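Local structure of malate dehydrogenase (Pyrococcus horikoshii, 1V9N) at the interface of chains A and B. The protein catalyses the NAD-dependent interconversion of (S)-malate and oxaloacetate, working as a homodimer of the LDH2/MDH2 oxidoreductase family. Coordinates in Å, arbitrary orientation; residue numbers count along the deposited sequence, not the author numbering. Chains: chain A/B, Malate dehydrogenase.

Contact 1: the interface of chains A and B. Residues chain A 115-116, 288-290; chain B 82, 87, 89.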
# COMPACT_ATOMS: atom_id res chain seq x y z
N THR A 115 6.82 -23.12 2.35
CA THR A 115 5.51 -23.20 1.72
C THR A 115 5.29 -22.23 0.57
O THR A 115 4.31 -22.35 -0.17
CB THR A 115 4.41 -22.93 2.76
OG1 THR A 115 4.44 -21.54 3.11
CG2 THR A 115 4.64 -23.76 4.01
N GLY A 116 6.18 -21.26 0.44
CA GLY A 116 6.04 -20.27 -0.61
C GLY A 116 5.57 -18.94 -0.03
O GLY A 116 5.95 -17.88 -0.54
N GLU A 288 11.00 -18.00 -5.65
CA GLU A 288 11.26 -19.29 -6.31
C GLU A 288 10.03 -20.18 -6.49
O GLU A 288 9.93 -20.92 -7.47
CB GLU A 288 12.36 -20.04 -5.54
CG GLU A 288 12.91 -21.30 -6.22
CD GLU A 288 13.72 -21.01 -7.48
OE1 GLU A 288 14.09 -19.84 -7.72
OE2 GLU A 288 14.01 -21.96 -8.23
N HIS A 289 9.10 -20.13 -5.54
CA HIS A 289 7.88 -20.93 -5.61
C HIS A 289 6.98 -20.45 -6.76
O HIS A 289 6.07 -21.17 -7.18
CB HIS A 289 7.09 -20.84 -4.30
CG HIS A 289 7.52 -21.83 -3.26
ND1 HIS A 289 8.61 -21.63 -2.44
CD2 HIS A 289 7.01 -23.04 -2.91
CE1 HIS A 289 8.75 -22.66 -1.63
NE2 HIS A 289 7.79 -23.53 -1.89
N PHE A 290 7.23 -19.24 -7.25
CA PHE A 290 6.44 -18.67 -8.33
C PHE A 290 7.16 -18.74 -9.67
O PHE A 290 6.65 -19.33 -10.63
CB PHE A 290 6.08 -17.22 -8.01
CG PHE A 290 5.03 -17.09 -6.94
CD1 PHE A 290 3.70 -16.87 -7.28
CD2 PHE A 290 5.37 -17.20 -5.60
CE1 PHE A 290 2.72 -16.77 -6.30
CE2 PHE A 290 4.40 -17.10 -4.61
CZ PHE A 290 3.07 -16.88 -4.96
N ARG B 82 1.82 -22.67 -11.00
CA ARG B 82 2.50 -23.11 -9.79
C ARG B 82 1.45 -23.05 -8.69
O ARG B 82 0.55 -22.22 -8.74
CB ARG B 82 3.67 -22.18 -9.42
CG ARG B 82 4.87 -22.19 -10.38
CD ARG B 82 5.51 -23.57 -10.48
NE ARG B 82 6.06 -24.03 -9.21
CZ ARG B 82 7.19 -23.59 -8.67
NH1 ARG B 82 7.91 -22.67 -9.29
NH2 ARG B 82 7.60 -24.06 -7.50
N TYR B 87 -1.05 -20.72 -1.97
CA TYR B 87 -0.80 -19.83 -3.10
C TYR B 87 -0.99 -20.50 -4.44
O TYR B 87 -1.07 -21.73 -4.54
CB TYR B 87 0.62 -19.26 -3.03
CG TYR B 87 1.68 -20.18 -3.61
CD1 TYR B 87 1.98 -20.16 -4.97
CD2 TYR B 87 2.34 -21.12 -2.81
CE1 TYR B 87 2.90 -21.04 -5.53
CE2 TYR B 87 3.27 -22.00 -3.35
CZ TYR B 87 3.55 -21.96 -4.71
OH TYR B 87 4.47 -22.81 -5.26
N LEU B 89 -0.19 -19.51 -8.95
CA LEU B 89 0.20 -18.61 -10.02
C LEU B 89 -0.70 -19.05 -11.17
O LEU B 89 -0.64 -20.19 -11.62
CB LEU B 89 1.68 -18.77 -10.37
CG LEU B 89 2.16 -18.09 -11.65
CD1 LEU B 89 1.75 -16.63 -11.66
CD2 LEU B 89 3.68 -18.22 -11.74
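In a polar and aromatic patch of the homodimer interface, B:Arg82 and B:Tyr87 meet A:His289 and A:Phe290, helping to fix one subunit against the other. The patch joins the 3-10 helix 287-289 of chain A and the loop residue A:Phe290 after it to strand 87-91 of chain B and the loop residue B:Arg82, just ahead of the short strand 83-84. NH1 of B:Arg82 donates a hydrogen bond of 3.2 Å to O of A:Glu288, the donor lying in the carbonyl plane of A:Glu288, though the acceptor is tilted 20° from the guanidinium plane. The O of A:His289 lies instead over the centre of the guanidinium face, an arrangement that suggests electrostatic attraction more than a directed bond. The arginine chain, bent at chi2 and chi3 (-61° and -62°), folds back to lay this face against the carbonyl. An alanine at B:Arg82 would probably leave the A:Glu288 carbonyl without this donor and uncover the oxygen of A:His289. That same oxygen accepts a hydrogen bond from the phenol OH of B:Tyr87 at 3.0 Å. Two chain A rings meet the tyrosine at different places: the A:His289 imidazole has the hydroxyl at its edge, in plane, with A:Gly116 CA over its face, and A:Phe290, running antiparallel to the tyrosine side chain, turns its face to the ring. Here CZ of A:Phe290 comes within 3.5 Å of CD1 of B:Tyr87.

Contact 2: the interface of chains A and B. Residues chain A 82, 89, 121, 258-261; chain B 285, 287, 290-291.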
# COMPACT_ATOMS: atom_id res chain seq x y z
N ARG A 82 -1.32 -18.10 17.57
CA ARG A 82 -1.99 -18.92 16.56
C ARG A 82 -0.93 -19.19 15.50
O ARG A 82 -0.05 -18.35 15.28
CB ARG A 82 -3.18 -18.19 15.92
CG ARG A 82 -4.37 -17.92 16.84
CD ARG A 82 -4.99 -19.21 17.37
NE ARG A 82 -5.52 -20.07 16.31
CZ ARG A 82 -6.66 -19.84 15.66
NH1 ARG A 82 -7.40 -18.79 15.97
NH2 ARG A 82 -7.05 -20.67 14.71
N LEU A 89 0.62 -15.71 14.62
CA LEU A 89 0.21 -14.52 15.36
C LEU A 89 1.11 -14.55 16.59
O LEU A 89 1.08 -15.50 17.37
CB LEU A 89 -1.27 -14.60 15.74
CG LEU A 89 -1.78 -13.56 16.75
CD1 LEU A 89 -1.40 -12.16 16.30
CD2 LEU A 89 -3.29 -13.70 16.89
N ILE A 121 2.20 -11.75 12.10
CA ILE A 121 1.70 -10.51 12.66
C ILE A 121 2.00 -10.51 14.15
O ILE A 121 1.88 -11.54 14.82
CB ILE A 121 0.20 -10.38 12.39
CG1 ILE A 121 -0.02 -10.36 10.87
CG2 ILE A 121 -0.35 -9.12 13.03
CD1 ILE A 121 -1.45 -10.34 10.45
N ILE A 258 -5.67 -4.38 14.41
CA ILE A 258 -6.96 -5.05 14.51
C ILE A 258 -6.88 -6.57 14.33
O ILE A 258 -7.38 -7.33 15.17
CB ILE A 258 -7.97 -4.49 13.47
CG1 ILE A 258 -8.06 -2.97 13.58
CG2 ILE A 258 -9.35 -5.10 13.71
CD1 ILE A 258 -8.52 -2.48 14.95
N LEU A 259 -6.23 -7.01 13.26
CA LEU A 259 -6.11 -8.44 12.98
C LEU A 259 -5.36 -9.24 14.04
O LEU A 259 -5.64 -10.42 14.26
CB LEU A 259 -5.44 -8.64 11.62
CG LEU A 259 -5.24 -10.08 11.12
CD1 LEU A 259 -6.60 -10.79 11.00
CD2 LEU A 259 -4.52 -10.04 9.78
N SER A 260 -4.41 -8.61 14.71
CA SER A 260 -3.61 -9.29 15.72
C SER A 260 -4.28 -9.34 17.09
O SER A 260 -3.80 -10.04 17.99
CB SER A 260 -2.27 -8.58 15.89
OG SER A 260 -2.46 -7.31 16.50
N GLY A 261 -5.37 -8.62 17.26
CA GLY A 261 -6.02 -8.58 18.55
C GLY A 261 -5.24 -7.62 19.45
O GLY A 261 -5.36 -7.66 20.67
N ILE B 285 -6.91 -13.13 3.80
CA ILE B 285 -6.48 -13.53 5.13
C ILE B 285 -7.74 -13.99 5.84
O ILE B 285 -8.69 -13.21 5.99
CB ILE B 285 -5.84 -12.36 5.91
CG1 ILE B 285 -4.55 -11.91 5.21
CG2 ILE B 285 -5.54 -12.80 7.34
CD1 ILE B 285 -3.87 -10.72 5.90
N ILE B 287 -9.55 -14.20 8.71
CA ILE B 287 -9.54 -13.62 10.04
C ILE B 287 -9.66 -14.63 11.18
O ILE B 287 -8.91 -14.55 12.15
CB ILE B 287 -10.66 -12.57 10.16
CG1 ILE B 287 -10.35 -11.39 9.21
CG2 ILE B 287 -10.79 -12.08 11.61
CD1 ILE B 287 -11.53 -10.45 8.99
N PHE B 290 -6.80 -16.16 12.95
CA PHE B 290 -6.02 -15.26 13.80
C PHE B 290 -6.75 -14.92 15.10
O PHE B 290 -6.23 -15.17 16.18
CB PHE B 290 -5.70 -13.98 13.03
CG PHE B 290 -4.65 -14.16 11.98
CD1 PHE B 290 -3.32 -13.82 12.23
CD2 PHE B 290 -4.98 -14.70 10.74
CE1 PHE B 290 -2.35 -14.00 11.26
CE2 PHE B 290 -4.00 -14.89 9.76
CZ PHE B 290 -2.68 -14.54 10.02
N ILE B 291 -7.94 -14.35 14.98
CA ILE B 291 -8.74 -14.01 16.16
C ILE B 291 -10.20 -14.24 15.83
O ILE B 291 -10.57 -14.35 14.66
CB ILE B 291 -8.55 -12.53 16.58
CG1 ILE B 291 -9.03 -11.59 15.46
CG2 ILE B 291 -7.07 -12.26 16.90
CD1 ILE B 291 -9.13 -10.14 15.89
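B:Phe290 and B:Ile291 of one LDH2/MDH2-family subunit pack against A:Leu89, A:Ile121 and A:Leu259 of the other. No nitrogen or oxygen pair across this patch is within bonding reach, so the fit rests on shape and on the burial of hydrocarbon. CG of B:Phe290 is anti to its carbonyl carbon (chi1 -73°), and different parts of the side chain meet different partners. Its CE1 faces CD1 of A:Ile121 at 3.9 Å, where the two side chains cross at about a right angle. Nearer the backbone, CD1 of A:Leu259 rests 3.9 Å from CB of B:Phe290 and also reaches its CG, the leucine passing the root of the ring at a slant. The other branch, CD2 of A:Leu259, turns to B:Ile285 and touches CG2 at 3.8 Å. CG of A:Leu259 is anti to its backbone N (chi1 -179°), and chi2 of 60° turns CD1 to B:Phe290 and CD2 to B:Ile285. A:Leu89 uses CD2 against the main chain, 3.4 Å from O of B:Phe290, and the same methyl lies 4.0 Å from CG2 of B:Ile291. B:Ile291 covers the last residue of helix 242-258 and the loop after it: its CD1 reaches O of A:Ile258 at 3.4 Å, and its CG2 is 3.5 Å from O of A:Leu259.

Contact 3: the interface of chains A and B. Residues chain A 157, 164-165, 246, 250, 253, 264; chain B 303, 307, 321.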
# COMPACT_ATOMS: atom_id res chain seq x y z
N PRO A 157 -7.40 12.35 10.35
CA PRO A 157 -8.15 11.75 9.24
C PRO A 157 -8.70 12.85 8.34
O PRO A 157 -8.89 13.99 8.79
CB PRO A 157 -9.25 10.96 9.95
CG PRO A 157 -9.51 11.79 11.17
CD PRO A 157 -8.11 12.14 11.63
N ILE A 164 -5.21 11.22 15.35
CA ILE A 164 -5.82 9.93 15.65
C ILE A 164 -5.17 8.76 14.93
O ILE A 164 -5.16 7.65 15.46
CB ILE A 164 -7.34 9.97 15.35
CG1 ILE A 164 -8.07 10.59 16.54
CG2 ILE A 164 -7.87 8.57 15.06
CD1 ILE A 164 -9.56 10.45 16.50
N LEU A 165 -4.63 9.01 13.74
CA LEU A 165 -3.99 7.96 12.96
C LEU A 165 -2.47 7.98 13.14
O LEU A 165 -1.88 9.03 13.44
CB LEU A 165 -4.33 8.13 11.48
CG LEU A 165 -5.81 8.24 11.12
CD1 LEU A 165 -5.94 8.52 9.64
CD2 LEU A 165 -6.54 6.95 11.48
N TYR A 246 -4.83 8.54 3.90
CA TYR A 246 -5.62 8.24 5.10
C TYR A 246 -6.05 6.77 5.07
O TYR A 246 -6.04 6.09 6.10
CB TYR A 246 -6.80 9.22 5.15
CG TYR A 246 -8.05 8.86 5.94
CD1 TYR A 246 -7.99 8.15 7.14
CD2 TYR A 246 -9.30 9.31 5.51
CE1 TYR A 246 -9.15 7.89 7.88
CE2 TYR A 246 -10.45 9.06 6.23
CZ TYR A 246 -10.38 8.36 7.41
OH TYR A 246 -11.56 8.13 8.11
N LEU A 250 -4.98 3.33 7.49
CA LEU A 250 -5.94 2.39 8.09
C LEU A 250 -5.63 0.95 7.70
O LEU A 250 -5.79 0.03 8.50
CB LEU A 250 -7.36 2.75 7.65
CG LEU A 250 -7.91 4.10 8.12
CD1 LEU A 250 -9.41 4.15 7.82
CD2 LEU A 250 -7.66 4.28 9.62
N ASP A 253 -3.15 -0.31 10.11
CA ASP A 253 -3.73 -0.60 11.43
C ASP A 253 -4.64 -1.82 11.41
O ASP A 253 -4.72 -2.56 12.39
CB ASP A 253 -4.52 0.61 11.94
CG ASP A 253 -3.79 1.37 13.04
OD1 ASP A 253 -3.25 0.72 13.97
OD2 ASP A 253 -3.77 2.61 12.98
N TRP A 264 -5.19 -0.27 17.76
CA TRP A 264 -4.85 0.63 16.68
C TRP A 264 -4.16 1.90 17.19
O TRP A 264 -4.14 2.17 18.39
CB TRP A 264 -6.09 0.95 15.82
CG TRP A 264 -7.23 1.59 16.53
CD1 TRP A 264 -8.02 1.03 17.48
CD2 TRP A 264 -7.71 2.93 16.34
NE1 TRP A 264 -8.97 1.93 17.90
CE2 TRP A 264 -8.80 3.11 17.21
CE3 TRP A 264 -7.33 3.99 15.51
CZ2 TRP A 264 -9.52 4.31 17.29
CZ3 TRP A 264 -8.04 5.19 15.58
CH2 TRP A 264 -9.12 5.33 16.46
N MSE B 303 -13.26 1.26 16.01
CA MSE B 303 -12.23 2.16 15.49
C MSE B 303 -12.87 3.13 14.50
O MSE B 303 -12.62 4.33 14.54
CB MSE B 303 -11.13 1.37 14.78
CG MSE B 303 -10.13 2.23 14.03
SE MSE B 303 -8.78 1.22 13.05
CE MSE B 303 -9.77 0.87 11.42
N ILE B 307 -13.18 7.18 14.78
CA ILE B 307 -12.55 8.04 13.78
C ILE B 307 -13.58 9.03 13.25
O ILE B 307 -13.31 10.23 13.14
CB ILE B 307 -11.99 7.22 12.59
CG1 ILE B 307 -10.83 6.34 13.04
CG2 ILE B 307 -11.54 8.17 11.47
CD1 ILE B 307 -10.22 5.51 11.92
N ILE B 321 -15.54 7.06 6.18
CA ILE B 321 -14.69 5.89 6.31
C ILE B 321 -14.66 5.35 4.88
O ILE B 321 -15.64 5.45 4.15
CB ILE B 321 -15.28 4.83 7.27
CG1 ILE B 321 -14.25 3.72 7.50
CG2 ILE B 321 -16.55 4.22 6.70
CD1 ILE B 321 -12.94 4.21 8.09
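The indole of A:Trp264 is covered on one face by the side chain of B:Met303, a selenomethionine in this crystal. CG of B:Met303 stands over the junction of the fused rings, 3.5 Å from the centroid of the six-membered ring and 3.6 Å from that of the five-membered one, a CH-pi contact. The selenium lies farther along the same face, 3.8 Å from CG of A:Trp264. This placement follows from an extended start, CG anti to the backbone N (chi1 172°), and a bend at chi3 (84°) that turns the terminal CE away from the indole. One helical turn on, B:Ile307 spreads its branches among several chain A residues. Its CD1 meets CD2 of A:Leu250 tip to tip at 3.7 Å and also touches A:Leu165, CG1 lies by the six-membered rim of the indole, and CG2 is 3.4 Å from the phenol OH of A:Tyr246. The other methyl of A:Leu250, CD1, contacts CD1 of B:Ile321 at 3.5 Å. Farther out, A:Pro157 probably steadies the tyrosine: its CB sits over one ring face, toward the rim, 3.7 Å above the plane, and also borders CG2 of B:Ile307. Helix 242-258 supplies A:Tyr246 and A:Leu250, and helix 293-308 supplies B:Met303 and B:Ile307. The site thus seats a helix of one subunit against a helix and loops of its mate, adding an apolar segment to the dimer interface.

The three contacts are spread along one dimer interface: the centres of their C-alpha atoms are about 23 Å apart for contacts 1 and 2, 18 Å for contacts 2 and 3, and 33 Å for contacts 1 and 3. Arg82, Leu89 and Phe290 serve in both contact 1 and contact 2 with the chains exchanged, so these two contain twofold-related versions of some of the same pairings. Helix 242-258 links contacts 2 and 3 on chain A. The polar character of contact 1 gives way to apolar surfaces in the others, which suggests that directed bonds and hydrophobic burial both hold the homodimer together.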